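Local coordinates for organic hydroperoxide resistance protein (Elizabethkingia anophelis NUHP1, PDB 6D9N), which probably reduces organic hydroperoxides with a redox-active pair of cysteines, protecting the bacterium from peroxide damage, at the interface of chains A and B. Coordinates in Å, arbitrary orientation; residue numbers count along the deposited sequence, not the author numbering. Chains: chain A/B, Organic hydroperoxide resistance protein.

Contact 1: the interface of chains A and B. Residues chain A 56-57, 59-60; chain B 17, 27, 34, 57.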
loop_
_atom_site.group_PDB
_atom_site.type_symbol
_atom_site.label_atom_id
_atom_site.label_comp_id
_atom_site.label_asym_id
_atom_site.label_seq_id
_atom_site.Cartn_x
_atom_site.Cartn_y
_atom_site.Cartn_z
ATOM N N MET A 56 4.509 -3.724 -5.504
ATOM C CA MET A 56 4.563 -4.967 -4.748
ATOM C C MET A 56 4.175 -4.762 -3.281
ATOM O O MET A 56 3.474 -5.601 -2.684
ATOM C CB MET A 56 5.989 -5.553 -4.846
ATOM C CG MET A 56 6.092 -6.973 -4.233
ATOM S SD MET A 56 7.802 -7.552 -4.137
ATOM C CE MET A 56 8.228 -7.698 -5.885
ATOM N N LEU A 57 4.610 -3.650 -2.688
ATOM C CA LEU A 57 4.194 -3.328 -1.332
ATOM C C LEU A 57 2.687 -3.120 -1.259
ATOM O O LEU A 57 2.052 -3.505 -0.266
ATOM C CB LEU A 57 4.960 -2.100 -0.822
ATOM C CG LEU A 57 6.427 -2.415 -0.501
ATOM C CD1 LEU A 57 7.279 -1.114 -0.499
ATOM C CD2 LEU A 57 6.591 -3.190 0.793
ATOM N N ALA A 59 0.442 -4.569 -3.277
ATOM C CA ALA A 59 -0.166 -5.901 -3.398
ATOM C C ALA A 59 -0.093 -6.667 -2.074
ATOM O O ALA A 59 -1.074 -7.298 -1.629
ATOM C CB ALA A 59 0.540 -6.693 -4.485
ATOM N N ALA A 60 1.062 -6.634 -1.416
ATOM C CA ALA A 60 1.250 -7.313 -0.135
ATOM C C ALA A 60 0.337 -6.698 0.911
ATOM O O ALA A 60 -0.346 -7.419 1.654
ATOM C CB ALA A 60 2.718 -7.184 0.279
ATOM N N ALA B 17 0.636 -10.654 -4.918
ATOM C CA ALA B 17 1.001 -11.181 -3.612
ATOM C C ALA B 17 -0.171 -11.976 -3.064
ATOM O O ALA B 17 -1.320 -11.758 -3.453
ATOM C CB ALA B 17 1.343 -10.046 -2.615
ATOM N N VAL B 27 2.413 -13.171 4.342
ATOM C CA VAL B 27 2.259 -12.599 3.011
ATOM C C VAL B 27 3.503 -12.907 2.186
ATOM O O VAL B 27 4.632 -12.932 2.700
ATOM C CB VAL B 27 1.865 -11.092 3.060
ATOM C CG1 VAL B 27 2.973 -10.213 3.631
ATOM C CG2 VAL B 27 1.348 -10.593 1.714
ATOM N N LEU B 34 9.391 -10.631 -1.593
ATOM C CA LEU B 34 8.869 -10.195 -0.303
ATOM C C LEU B 34 8.169 -11.398 0.341
ATOM O O LEU B 34 7.303 -12.013 -0.287
ATOM C CB LEU B 34 7.890 -9.023 -0.521
ATOM C CG LEU B 34 7.142 -8.351 0.616
ATOM C CD1 LEU B 34 6.706 -6.907 0.252
ATOM C CD2 LEU B 34 5.896 -9.158 1.028
ATOM N N LEU B 57 3.010 -1.669 5.851
ATOM C CA LEU B 57 3.253 -1.858 4.423
ATOM C C LEU B 57 2.768 -0.653 3.627
ATOM O O LEU B 57 3.389 -0.277 2.624
ATOM C CB LEU B 57 2.582 -3.152 3.942
ATOM C CG LEU B 57 3.274 -4.429 4.398
ATOM C CD1 LEU B 57 2.332 -5.641 4.247
ATOM C CD2 LEU B 57 4.570 -4.647 3.658
#
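Methyl groups of B:Val27 and B:Leu57 pack against the backbone carbonyl of A:Ala60, on helix 54-77: CG2 of B:Val27 lies 3.6 Å from A:Ala60 O, and CD1 of B:Leu57 approaches the same carbonyl group from another direction. CG2 of B:Val27 stands anti to its own backbone N, which carries it off strand 25-29 towards the helix. B:Ala17, on strand 11-20, sends its methyl CB against the backbone of the same turn, 3.7 Å from A:Ala60 CA, and also touches the CB of A:Ala59. Small residues on both sides probably help strand and helix lie close together. The methyl of A:Ala60 sits between B:Leu34 and B:Val27, its CB 3.8 Å from B:Leu34 CD2. B:Leu34 is the wedge of the patch. With chi1 at 179° its side chain extends away from the backbone N; both methyls touch A:Ala60 CB, and CD1 also reaches CD2 of A:Leu57 at 3.8 Å, the two leucine side chains crossing nearly at a right angle. Nearer the backbone of B:Leu34, its CB lies 3.9 Å from the sulfur SD of A:Met56; these two chains run past each other in opposite senses. A:Leu57 and B:Leu57 are the same residue of the two subunits, and they cross obliquely, with CD2 of A:Leu57 3.8 Å from CD2 of B:Leu57, which places this methyl pair at the two-fold axis. The patch is a hydrophobic dimer core that packs helix 54-77 of one subunit against strands 11-20 and 25-29, the loop carrying B:Leu34 and the matching helix of the other, anchoring the intertwined homodimer typical of Ohr proteins.

Contact 2: the interface of chains A and B. Residues chain A 99-101; chain B 127-130, 133.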
loop_
_atom_site.group_PDB
_atom_site.type_symbol
_atom_site.label_atom_id
_atom_site.label_comp_id
_atom_site.label_asym_id
_atom_site.label_seq_id
_atom_site.Cartn_x
_atom_site.Cartn_y
_atom_site.Cartn_z
ATOM N N GLY A 99 0.518 11.411 -14.838
ATOM C CA GLY A 99 1.043 10.566 -13.793
ATOM C C GLY A 99 0.564 9.148 -13.972
ATOM O O GLY A 99 0.150 8.729 -15.053
ATOM N N PHE A 100 0.674 8.387 -12.897
ATOM C CA PHE A 100 0.478 6.947 -12.971
ATOM C C PHE A 100 -0.568 6.502 -11.969
ATOM O O PHE A 100 -0.738 7.119 -10.914
ATOM C CB PHE A 100 1.815 6.200 -12.760
ATOM C CG PHE A 100 2.817 6.560 -13.811
ATOM C CD1 PHE A 100 3.686 7.622 -13.629
ATOM C CD2 PHE A 100 2.830 5.890 -15.025
ATOM C CE1 PHE A 100 4.563 8.011 -14.624
ATOM C CE2 PHE A 100 3.718 6.264 -16.030
ATOM C CZ PHE A 100 4.575 7.331 -15.830
ATOM N N GLY A 101 -1.300 5.447 -12.337
ATOM C CA GLY A 101 -2.368 4.933 -11.500
ATOM C C GLY A 101 -2.293 3.423 -11.394
ATOM O O GLY A 101 -1.688 2.733 -12.219
ATOM N N GLN B 127 1.090 14.367 -8.136
ATOM C CA GLN B 127 0.274 13.955 -9.253
ATOM C C GLN B 127 0.832 12.724 -9.951
ATOM O O GLN B 127 0.075 12.036 -10.641
ATOM C CB GLN B 127 0.115 15.115 -10.247
ATOM C CG GLN B 127 -0.617 16.324 -9.643
ATOM C CD GLN B 127 -2.066 15.995 -9.128
ATOM O OE1 GLN B 127 -2.887 15.307 -9.811
ATOM N NE2 GLN B 127 -2.361 16.445 -7.902
ATOM N N VAL B 128 2.124 12.432 -9.804
ATOM C CA VAL B 128 2.738 11.292 -10.483
ATOM C C VAL B 128 2.531 10.005 -9.698
ATOM O O VAL B 128 2.191 8.974 -10.281
ATOM C CB VAL B 128 4.240 11.592 -10.698
ATOM C CG1 VAL B 128 5.009 10.345 -11.156
ATOM C CG2 VAL B 128 4.407 12.721 -11.698
ATOM N N CYS B 129 2.735 10.065 -8.384
ATOM C CA CYS B 129 2.681 8.918 -7.473
ATOM C C CYS B 129 1.339 8.179 -7.538
ATOM O O CYS B 129 0.296 8.761 -7.177
ATOM C CB CYS B 129 2.915 9.471 -6.066
ATOM S SG CYS B 129 2.740 8.336 -4.709
ATOM N N PRO B 130 1.324 6.894 -7.890
ATOM C CA PRO B 130 0.030 6.185 -7.888
ATOM C C PRO B 130 -0.662 6.110 -6.546
ATOM O O PRO B 130 -1.899 6.072 -6.538
ATOM C CB PRO B 130 0.384 4.785 -8.415
ATOM C CG PRO B 130 1.496 5.077 -9.350
ATOM C CD PRO B 130 2.314 6.188 -8.688
ATOM N N ASN B 133 -2.664 9.267 -6.325
ATOM C CA ASN B 133 -3.843 9.205 -7.178
ATOM C C ASN B 133 -4.880 8.231 -6.647
ATOM O O ASN B 133 -6.076 8.485 -6.785
ATOM C CB ASN B 133 -3.414 8.852 -8.602
ATOM C CG ASN B 133 -2.634 9.990 -9.235
ATOM O OD1 ASN B 133 -3.074 11.138 -9.179
ATOM N ND2 ASN B 133 -1.487 9.693 -9.834
#
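A:Phe100 and B:Val128 are joined through their backbones: A:Phe100 N donates a hydrogen bond to B:Val128 O at 3.1 Å. The carbonyl of A:Phe100 is used as well, accepting a bond from the side-chain amide nitrogen ND2 of B:Asn133, with 2.9 Å between ND2 and A:Phe100 O; the donor is tilted 32° from the carbonyl plane. The same ND2 also donates to B:Gln127 O within its own chain, again at 2.9 Å, so one amide group links the last turn of helix 115-128 to strand 100-109 of the partner. The bond to B:Gln127 lies in the plane of the asparagine amide but meets that carbonyl from above its plane, whereas A:Phe100 O sits 19° out of the amide plane. These two bonds should hold the amide in a fixed orientation. Apolar packing flanks the polar links. CB of A:Phe100 rests 3.6 Å from ring atom CG of B:Pro130, and that proline also lies against the carbonyl oxygen of A:Phe100. With CG anti to its carbonyl carbon (chi1 -61°), the phenyl ring runs alongside B:Val128, pointing the same way; its CD1 is 3.9 Å from methyl CG1 of B:Val128, and B:Val128 O lies in plane at the ring edge. Backbone also meets backbone, A:Gly99 CA lying 3.8 Å from B:Val128 CA, a closeness that the glycine probably eases. B:Cys129, between the bonded valine and the proline, is the disulfide partner of Cys65 and the likely resolving cysteine. The site therefore docks the start of a strand onto the helix-to-helix turn carrying a redox cysteine, and may steady that turn in the dimer.

The centres of the C-alpha atoms of contact 1 and contact 2 lie about 19 Å apart on one dimer interface, and no residue belongs to both. Contact 1 draws on helix 54-77, strands 11-20 and 25-29 and the loop at residue 34, contact 2 on strand 100-109 and the junction of helices 115-128 and 130-135. Each recurs with the chains exchanged, so the subunits are fastened at separate points about the two-fold axis. Within one subunit, helix 54-77 carries Cys65 and the helix junction Cys129, the disulfide pair. Dimer assembly may thus help support both cysteine-bearing segments.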